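Local structure of glycoside hydrolase family 31 (Trueperella pyogenes, 5I0F) at residues Val328-Ser333 / Gly463-Gly468; Leu386-Leu391 / Arg498-Leu503; Phe514-Phe519 / Ala530-Ser535. The protein degrades cycloalternan, probably as a retaining family 31 glycoside hydrolase whose reaction passes through a covalent glycosyl-enzyme intermediate. All coordinates share one frame; numbering follows the deposited sequence.

Contact 1 (Val328-Ser333 / Gly463-Gly468); sequences VIEAWS and GFKTDG. With BGC (beta-D-glucopyranose), chain C; GLC (alpha-D-glucopyranose), chain B.
Lys-465 runs across the interior of the TIM barrel to Glu-330, and its NZ makes a 2.8 Å salt bridge with Glu-330 OE2, which it meets nearly along the C-O axis. The lysine is fully extended, with CG anti to the backbone N (chi1 -176°), and this carries the ammonium from its strand up to the sugar. On the way it passes Val-328, whose CG1 branch packs against Lys-465 CD at 3.8 Å; the two side chains cross at about a right angle, and all three residues are buried. The two oxygens of Glu-330 divide their work. OE2 takes the lysine, while OE1 accepts a 2.6 Å hydrogen bond from O4 of the beta-D-glucopyranose and a second bond from Asn-302. Lys-465 NZ adds a weak 3.3 Å bond to O3 of the same glucose, so the ion pair reads two adjacent hydroxyls. Two residues beyond the lysine, Asp-467 OD2 is joined covalently to glucose C1 at 1.4 Å, which identifies Asp-467 as the nucleophile of the trapped glycosyl-enzyme. The ion pair and the ester thus grip opposite ends of one ring, O3/O4 and C1. Glu-330 and Asp-467 follow strands 326-329 and 463-466, at the end of the barrel where an (alpha/beta)8 enzyme has its active site. Strand 383-388 lies between these two strands in the sheet, hydrogen-bonded to both. Lys-465 also touches Phe-514 of strand 513-515 and makes a cation-pi contact with Trp-529 of strand 527-529.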
# COMPACT_ATOMS: atom_id res chain seq x y z
N VAL A 328 5.41 3.63 18.70
CA VAL A 328 4.16 3.09 18.18
C VAL A 328 3.76 1.89 19.04
O VAL A 328 4.60 1.03 19.33
CB VAL A 328 4.34 2.64 16.70
CG1 VAL A 328 3.02 2.13 16.13
CG2 VAL A 328 4.88 3.80 15.86
N ILE A 329 2.49 1.84 19.47
CA ILE A 329 1.95 0.70 20.18
C ILE A 329 0.83 0.14 19.32
O ILE A 329 -0.12 0.86 18.98
CB ILE A 329 1.40 1.11 21.59
CG1 ILE A 329 2.41 1.99 22.33
CG2 ILE A 329 1.06 -0.15 22.39
CD1 ILE A 329 1.90 2.60 23.62
N GLU A 330 0.98 -1.13 18.94
CA GLU A 330 0.02 -1.82 18.10
C GLU A 330 -0.96 -2.63 18.89
O GLU A 330 -2.17 -2.50 18.70
CB GLU A 330 0.75 -2.72 17.07
CG GLU A 330 1.59 -1.92 16.12
CD GLU A 330 1.94 -2.68 14.86
OE1 GLU A 330 2.12 -3.94 14.93
OE2 GLU A 330 2.06 -2.00 13.81
N ALA A 331 -0.43 -3.45 19.80
CA ALA A 331 -1.24 -4.32 20.66
C ALA A 331 -1.54 -3.60 21.97
O ALA A 331 -1.01 -3.96 23.01
CB ALA A 331 -0.51 -5.63 20.91
N TRP A 332 -2.36 -2.56 21.89
CA TRP A 332 -2.79 -1.73 23.01
C TRP A 332 -4.22 -2.01 23.45
O TRP A 332 -4.58 -1.74 24.61
CB TRP A 332 -2.67 -0.23 22.65
CG TRP A 332 -3.53 0.23 21.55
CD1 TRP A 332 -3.26 0.19 20.22
CD2 TRP A 332 -4.85 0.78 21.67
NE1 TRP A 332 -4.32 0.67 19.49
CE2 TRP A 332 -5.31 1.05 20.36
CE3 TRP A 332 -5.68 1.07 22.75
CZ2 TRP A 332 -6.57 1.61 20.10
CZ3 TRP A 332 -6.95 1.64 22.49
CH2 TRP A 332 -7.37 1.90 21.18
N SER A 333 -5.06 -2.49 22.53
CA SER A 333 -6.51 -2.51 22.75
C SER A 333 -7.01 -3.87 23.21
O SER A 333 -6.24 -4.83 23.37
CB SER A 333 -7.22 -2.09 21.47
OG SER A 333 -7.31 -3.20 20.56
N GLY A 463 -0.97 10.60 17.49
CA GLY A 463 -1.22 10.17 16.14
C GLY A 463 -1.64 8.73 16.06
O GLY A 463 -1.74 8.03 17.09
N PHE A 464 -1.85 8.28 14.82
CA PHE A 464 -2.34 6.93 14.56
C PHE A 464 -1.55 6.22 13.47
O PHE A 464 -1.19 6.83 12.46
CB PHE A 464 -3.81 6.99 14.14
CG PHE A 464 -4.74 7.50 15.22
CD1 PHE A 464 -5.24 6.63 16.18
CD2 PHE A 464 -5.16 8.83 15.22
CE1 PHE A 464 -6.13 7.09 17.15
CE2 PHE A 464 -6.03 9.30 16.19
CZ PHE A 464 -6.52 8.44 17.15
N LYS A 465 -1.26 4.93 13.69
CA LYS A 465 -0.78 4.05 12.64
C LYS A 465 -2.00 3.43 11.96
O LYS A 465 -2.56 2.43 12.43
CB LYS A 465 0.13 2.95 13.20
CG LYS A 465 0.72 2.07 12.10
CD LYS A 465 1.80 1.14 12.64
CE LYS A 465 2.40 0.33 11.50
NZ LYS A 465 3.52 -0.53 11.98
N THR A 466 -2.40 4.06 10.86
CA THR A 466 -3.60 3.74 10.11
C THR A 466 -3.24 2.65 9.12
O THR A 466 -3.01 2.90 7.96
CB THR A 466 -4.14 5.02 9.42
OG1 THR A 466 -3.05 5.85 9.02
CG2 THR A 466 -5.01 5.81 10.38
N ASP A 467 -3.17 1.42 9.62
CA ASP A 467 -2.80 0.23 8.86
C ASP A 467 -3.99 -0.25 8.01
O ASP A 467 -5.14 0.13 8.25
CB ASP A 467 -2.36 -0.85 9.87
CG ASP A 467 -1.53 -1.97 9.27
OD1 ASP A 467 -1.19 -1.97 8.08
OD2 ASP A 467 -1.18 -2.90 10.05
N GLY A 468 -3.71 -1.08 7.03
CA GLY A 468 -4.74 -1.59 6.11
C GLY A 468 -5.32 -0.56 5.16
O GLY A 468 -4.64 0.36 4.74
C2 BGC C . 1.16 -3.89 9.37
C3 BGC C . 2.23 -4.38 10.37
C4 BGC C . 1.58 -4.58 11.74
C5 BGC C . 0.37 -5.52 11.64
C6 BGC C . -0.36 -5.53 12.98
C1 BGC C . -0.34 -4.03 9.75
O2 BGC C . 1.51 -3.83 7.97
O3 BGC C . 3.31 -3.44 10.44
O4 BGC C . 2.54 -5.10 12.68
O5 BGC C . -0.57 -5.18 10.59
O6 BGC C . -1.36 -6.57 13.00
C1 GLC B . -1.24 -7.44 14.13
C2 GLC B . -2.18 -8.65 13.97
C3 GLC B . -3.63 -8.25 14.20
C4 GLC B . -3.77 -7.49 15.51
C5 GLC B . -2.84 -6.28 15.50
C6 GLC B . -2.92 -5.46 16.79
O2 GLC B . -2.05 -9.21 12.66
O3 GLC B . -4.46 -9.42 14.20
O4 GLC B . -5.13 -7.06 15.67
O5 GLC B . -1.49 -6.74 15.35
O6 GLC B . -2.48 -6.23 17.90

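Contact 2 (Leu386-Leu391 / Arg498-Leu503); sequences LWQIPL and RAYGDL. With BGC (beta-D-glucopyranose), chain C.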
# COMPACT_ATOMS: atom_id res chain seq x y z
N LEU A 386 -0.93 5.17 18.22
CA LEU A 386 -1.69 3.94 18.36
C LEU A 386 -2.17 3.40 17.02
O LEU A 386 -2.62 4.16 16.15
CB LEU A 386 -2.92 4.15 19.25
CG LEU A 386 -2.68 4.68 20.67
CD1 LEU A 386 -3.98 4.71 21.45
CD2 LEU A 386 -1.63 3.85 21.40
N TRP A 387 -2.15 2.07 16.91
CA TRP A 387 -2.55 1.35 15.71
C TRP A 387 -4.07 1.30 15.54
O TRP A 387 -4.81 1.21 16.52
CB TRP A 387 -2.02 -0.07 15.82
CG TRP A 387 -2.18 -1.01 14.66
CD1 TRP A 387 -1.26 -1.25 13.69
CD2 TRP A 387 -3.27 -1.90 14.40
NE1 TRP A 387 -1.72 -2.23 12.84
CE2 TRP A 387 -2.94 -2.64 13.24
CE3 TRP A 387 -4.48 -2.15 15.03
CZ2 TRP A 387 -3.80 -3.60 12.69
CZ3 TRP A 387 -5.33 -3.10 14.50
CH2 TRP A 387 -4.98 -3.82 13.33
N GLN A 388 -4.48 1.36 14.28
CA GLN A 388 -5.87 1.28 13.85
C GLN A 388 -5.99 0.46 12.59
O GLN A 388 -4.99 0.27 11.86
CB GLN A 388 -6.40 2.69 13.57
CG GLN A 388 -6.56 3.54 14.82
CD GLN A 388 -7.74 3.13 15.66
OE1 GLN A 388 -8.84 3.62 15.46
NE2 GLN A 388 -7.53 2.24 16.60
N ILE A 389 -7.22 -0.00 12.32
CA ILE A 389 -7.58 -0.73 11.11
C ILE A 389 -9.00 -0.22 10.69
O ILE A 389 -9.84 0.01 11.59
CB ILE A 389 -7.59 -2.25 11.38
CG1 ILE A 389 -7.86 -3.09 10.14
CG2 ILE A 389 -8.64 -2.62 12.42
CD1 ILE A 389 -6.69 -3.19 9.23
N PRO A 390 -9.27 -0.04 9.38
CA PRO A 390 -10.61 0.47 8.98
C PRO A 390 -11.57 -0.70 8.74
O PRO A 390 -12.08 -0.88 7.63
CB PRO A 390 -10.31 1.23 7.71
CG PRO A 390 -9.18 0.47 7.07
CD PRO A 390 -8.42 -0.24 8.18
N LEU A 391 -11.75 -1.50 9.79
CA LEU A 391 -12.60 -2.69 9.80
C LEU A 391 -13.21 -2.85 11.19
O LEU A 391 -12.63 -2.43 12.19
CB LEU A 391 -11.82 -3.96 9.45
CG LEU A 391 -11.30 -4.07 8.00
CD1 LEU A 391 -10.36 -5.25 7.84
CD2 LEU A 391 -12.46 -4.18 7.01
N ARG A 498 -7.25 10.58 5.59
CA ARG A 498 -7.93 11.86 5.81
C ARG A 498 -8.79 11.89 7.07
O ARG A 498 -8.76 12.86 7.82
CB ARG A 498 -8.80 12.21 4.60
CG ARG A 498 -9.57 13.50 4.75
CD ARG A 498 -10.41 13.82 3.53
NE ARG A 498 -11.08 15.12 3.71
CZ ARG A 498 -11.96 15.64 2.86
NH1 ARG A 498 -12.30 15.00 1.76
NH2 ARG A 498 -12.50 16.82 3.14
N ALA A 499 -9.59 10.84 7.29
CA ALA A 499 -10.50 10.79 8.46
C ALA A 499 -9.73 11.00 9.76
O ALA A 499 -10.15 11.78 10.60
CB ALA A 499 -11.22 9.45 8.51
N TYR A 500 -8.60 10.30 9.91
CA TYR A 500 -7.83 10.38 11.16
C TYR A 500 -7.01 11.68 11.24
O TYR A 500 -6.87 12.26 12.34
CB TYR A 500 -6.97 9.14 11.35
CG TYR A 500 -7.73 7.92 11.80
CD1 TYR A 500 -8.38 7.08 10.89
CD2 TYR A 500 -7.80 7.60 13.15
CE1 TYR A 500 -9.06 5.94 11.32
CE2 TYR A 500 -8.46 6.46 13.58
CZ TYR A 500 -9.10 5.64 12.67
OH TYR A 500 -9.71 4.49 13.15
N GLY A 501 -6.49 12.15 10.11
CA GLY A 501 -5.86 13.47 10.05
C GLY A 501 -6.81 14.57 10.53
O GLY A 501 -6.43 15.42 11.34
N ASP A 502 -8.06 14.53 10.07
CA ASP A 502 -9.09 15.49 10.49
C ASP A 502 -9.42 15.39 11.99
O ASP A 502 -9.64 16.43 12.64
CB ASP A 502 -10.37 15.34 9.65
CG ASP A 502 -10.19 15.82 8.22
OD1 ASP A 502 -9.17 16.47 7.92
OD2 ASP A 502 -11.06 15.52 7.36
N LEU A 503 -9.47 14.17 12.54
CA LEU A 503 -9.65 14.00 13.99
C LEU A 503 -8.56 14.73 14.76
O LEU A 503 -8.84 15.52 15.65
CB LEU A 503 -9.69 12.51 14.38
CG LEU A 503 -9.72 12.22 15.88
CD1 LEU A 503 -10.96 12.84 16.51
CD2 LEU A 503 -9.61 10.73 16.16
C2 BGC C . 1.16 -3.89 9.37
C3 BGC C . 2.23 -4.38 10.37
C4 BGC C . 1.58 -4.58 11.74
C5 BGC C . 0.37 -5.52 11.64
C6 BGC C . -0.36 -5.53 12.98
C1 BGC C . -0.34 -4.03 9.75
O2 BGC C . 1.51 -3.83 7.97
O3 BGC C . 3.31 -3.44 10.44
O4 BGC C . 2.54 -5.10 12.68
O5 BGC C . -0.57 -5.18 10.59
O6 BGC C . -1.36 -6.57 13.00
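Gln-388 brings its amide oxygen to the hydroxyl edge of the Tyr-500 ring: Tyr-500 OH donates a 2.6 Å hydrogen bond to Gln-388 OE1, which lies near the ring plane. Amide and ring planes stand 74° apart, and the two side chains cross at about a right angle. The hydroxyl approaches OE1 at a C=O...O angle of 125°, tilted moderately from the carbonyl plane. Gln-388 is folded rather than extended: its CG packs 3.7 Å from Tyr-500 CE2, and a bend at chi2 (-74°) turns the amide back toward its own strand. There NE2 donates a 2.9 Å bond to Trp-387 O, lying almost in the amide plane, and a second one to Phe-338 O. OE1 also receives Arg-452 NE, and Tyr-500 OH is bonded to Trp-448 NE1, so this buried amide and hydroxyl are tied into a polar network. The neighbouring residue faces the other way: Trp-387 NE1 comes 3.6 Å from C6 of the beta-D-glucopyranose and is hydrogen-bonded to Asp-467 OD2. Strand 383-388 therefore serves the sugar pocket on its inner side and the helical layer on its outer side. Tyr-500 comes from helix 485-506, which packs outside the barrel, and its ring meets Phe-464 of the adjacent strand 463-466 edge-to-face, while helix 442-450 flanks the same helix at Ala-499 and Leu-503.

Contact 3 (Phe514-Phe519 / Ala530-Ser535); sequences FSRSGF and AGDEDS. With CA (calcium ion), chain E; BGC (beta-D-glucopyranose), chain C; GLC (alpha-D-glucopyranose), chain D.
Arg-516 and Asp-532 stand side by side at the mouth of the (alpha/beta)8 barrel, just after the neighbouring strands 513-515 and 527-529, and both bond to the same two sugars. Their direct link is a long salt bridge, Arg-516 NH1 to Asp-532 OD2 at 3.7 Å; the shorter bonds go to the glycan. Arg-516 NH1 donates at its guanidinium edge to O2 of the beta-D-glucopyranose (2.9 Å, 138°) and, more straightly, to O4 of the alpha-D-glucopyranose of chain D (3.0 Å, 162°). The glucose O2 in turn donates to Asp-532 OD1 at 2.7 Å, so that hydroxyl is held by both residues. O3 of the chain D sugar lies 2.7 Å from Asp-532 OD2 and also close to C1 of the covalently bound glucose. This placement is consistent with Asp-532 being the general acid/base of a family 31 enzyme and O3 the hydroxyl that leaves or attacks.

Further out, Glu-470 forms a salt bridge with Arg-516 NE and steadies the extended side chain, whose CG sits between the backbone N and carbonyl carbon (chi1 64°). Gly-531 CA packs against Arg-516 CB, with backbone angles that suit glycine. Tyr-210 OH and Gln-203 NE2 bond the backbone N and O of Asp-532, fixing the loop. Two residues on, Asp-534 OD1 binds a calcium ion at 2.5 Å together with five waters; one of these waters accepts a 3.0 Å hydrogen bond from Ser-535 N.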
# COMPACT_ATOMS: atom_id res chain seq x y z
N PHE A 514 0.14 7.38 9.93
CA PHE A 514 1.25 6.56 9.42
C PHE A 514 0.57 5.37 8.73
O PHE A 514 0.06 4.48 9.42
CB PHE A 514 2.11 6.14 10.61
CG PHE A 514 3.43 5.47 10.28
CD1 PHE A 514 4.35 6.06 9.44
CD2 PHE A 514 3.77 4.28 10.91
CE1 PHE A 514 5.58 5.44 9.20
CE2 PHE A 514 5.01 3.67 10.69
CZ PHE A 514 5.91 4.25 9.83
N SER A 515 0.57 5.38 7.39
CA SER A 515 -0.20 4.43 6.55
C SER A 515 0.71 3.66 5.61
O SER A 515 1.82 4.10 5.36
CB SER A 515 -1.22 5.18 5.69
OG SER A 515 -2.02 6.03 6.48
N ARG A 516 0.26 2.50 5.13
CA ARG A 516 0.95 1.75 4.08
C ARG A 516 0.24 1.85 2.74
O ARG A 516 0.89 1.71 1.71
CB ARG A 516 1.15 0.27 4.45
CG ARG A 516 -0.16 -0.51 4.59
CD ARG A 516 0.04 -1.95 5.08
NE ARG A 516 -1.22 -2.69 4.91
CZ ARG A 516 -1.45 -3.92 5.36
NH1 ARG A 516 -0.55 -4.58 6.08
NH2 ARG A 516 -2.60 -4.52 5.09
N SER A 517 -1.07 2.06 2.73
CA SER A 517 -1.78 2.11 1.47
C SER A 517 -2.23 3.52 1.13
O SER A 517 -2.35 4.40 2.00
CB SER A 517 -2.94 1.11 1.41
OG SER A 517 -3.96 1.49 2.31
N GLY A 518 -2.49 3.70 -0.15
CA GLY A 518 -2.88 4.99 -0.70
C GLY A 518 -3.10 4.99 -2.20
O GLY A 518 -3.04 3.95 -2.87
N PHE A 519 -3.38 6.20 -2.71
CA PHE A 519 -3.71 6.46 -4.09
C PHE A 519 -3.48 7.96 -4.34
O PHE A 519 -2.97 8.67 -3.47
CB PHE A 519 -5.18 6.03 -4.40
CG PHE A 519 -5.43 5.72 -5.86
CD1 PHE A 519 -4.94 4.56 -6.42
CD2 PHE A 519 -6.17 6.59 -6.65
CE1 PHE A 519 -5.18 4.25 -7.76
CE2 PHE A 519 -6.40 6.31 -7.99
CZ PHE A 519 -5.90 5.15 -8.56
N ALA A 530 6.69 1.49 3.89
CA ALA A 530 6.71 0.59 2.75
C ALA A 530 6.04 -0.78 2.99
O ALA A 530 6.06 -1.62 2.12
CB ALA A 530 8.15 0.38 2.32
N GLY A 531 5.41 -0.99 4.13
CA GLY A 531 4.66 -2.22 4.40
C GLY A 531 5.50 -3.38 4.89
O GLY A 531 6.54 -3.19 5.54
N ASP A 532 5.03 -4.58 4.58
CA ASP A 532 5.52 -5.79 5.22
C ASP A 532 6.58 -6.50 4.41
O ASP A 532 6.33 -6.84 3.25
CB ASP A 532 4.38 -6.78 5.41
CG ASP A 532 3.32 -6.29 6.35
OD1 ASP A 532 3.57 -5.33 7.11
OD2 ASP A 532 2.24 -6.92 6.37
N GLU A 533 7.74 -6.78 5.02
CA GLU A 533 8.77 -7.56 4.34
C GLU A 533 9.54 -8.50 5.26
O GLU A 533 9.56 -8.35 6.48
CB GLU A 533 9.79 -6.65 3.60
CG GLU A 533 9.57 -6.51 2.07
CD GLU A 533 9.87 -7.77 1.25
OE1 GLU A 533 9.72 -8.91 1.78
OE2 GLU A 533 10.24 -7.64 0.05
N ASP A 534 10.21 -9.45 4.62
CA ASP A 534 11.20 -10.31 5.25
C ASP A 534 12.50 -9.54 5.54
O ASP A 534 12.76 -8.49 4.96
CB ASP A 534 11.50 -11.50 4.34
CG ASP A 534 10.34 -12.49 4.26
OD1 ASP A 534 9.98 -13.07 5.30
OD2 ASP A 534 9.79 -12.68 3.15
N SER A 535 13.30 -10.08 6.45
CA SER A 535 14.59 -9.53 6.77
C SER A 535 15.65 -10.10 5.85
O SER A 535 16.43 -11.00 6.24
CB SER A 535 14.98 -9.81 8.24
OG SER A 535 14.15 -9.06 9.12
CA CA E . 11.46 -14.88 6.31
C2 BGC C . 1.16 -3.89 9.37
C3 BGC C . 2.23 -4.38 10.37
C4 BGC C . 1.58 -4.58 11.74
C5 BGC C . 0.37 -5.52 11.64
C6 BGC C . -0.36 -5.53 12.98
C1 BGC C . -0.34 -4.03 9.75
O2 BGC C . 1.51 -3.83 7.97
O3 BGC C . 3.31 -3.44 10.44
O4 BGC C . 2.54 -5.10 12.68
O5 BGC C . -0.57 -5.18 10.59
O6 BGC C . -1.36 -6.57 13.00
C1 GLC D . 0.22 -10.50 8.80
C2 GLC D . 0.97 -9.16 8.79
C3 GLC D . -0.01 -8.01 8.60
C4 GLC D . -0.80 -8.21 7.32
C5 GLC D . -1.53 -9.55 7.44
C6 GLC D . -2.39 -9.88 6.23
O2 GLC D . 1.71 -9.02 10.00
O3 GLC D . 0.72 -6.77 8.54
O4 GLC D . -1.72 -7.12 7.11
O5 GLC D . -0.60 -10.63 7.64
O6 GLC D . -1.60 -10.22 5.09
O HOH W 1 12.50 -12.92 7.18
O HOH W 2 9.43 -14.51 7.79
O HOH W 3 11.83 -16.39 8.00
O HOH W 4 10.02 -16.42 4.88
O HOH W 5 12.80 -15.00 4.40

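Overall arrangement
All three contacts are buried in the same TIM barrel and reach one beta-D-glucopyranose, but from different layers. Contact 1 lies inside the barrel and pairs charged groups around the sugar. Contact 2, about 9 Å away between centres, joins the outer side of a strand to a helix through neutral polar groups, touching the sugar only through Trp-387. Contact 3 lies in the loops at the barrel mouth, where sugar-mediated bonds outweigh direct ones and a partly exposed tail reaches calcium. Strand 463-466 ties them together: Lys-465 shares backbone bonds with Leu-386 and Gln-388, and Thr-466 bonds Ser-515. Contacts 2 and 3 do not touch.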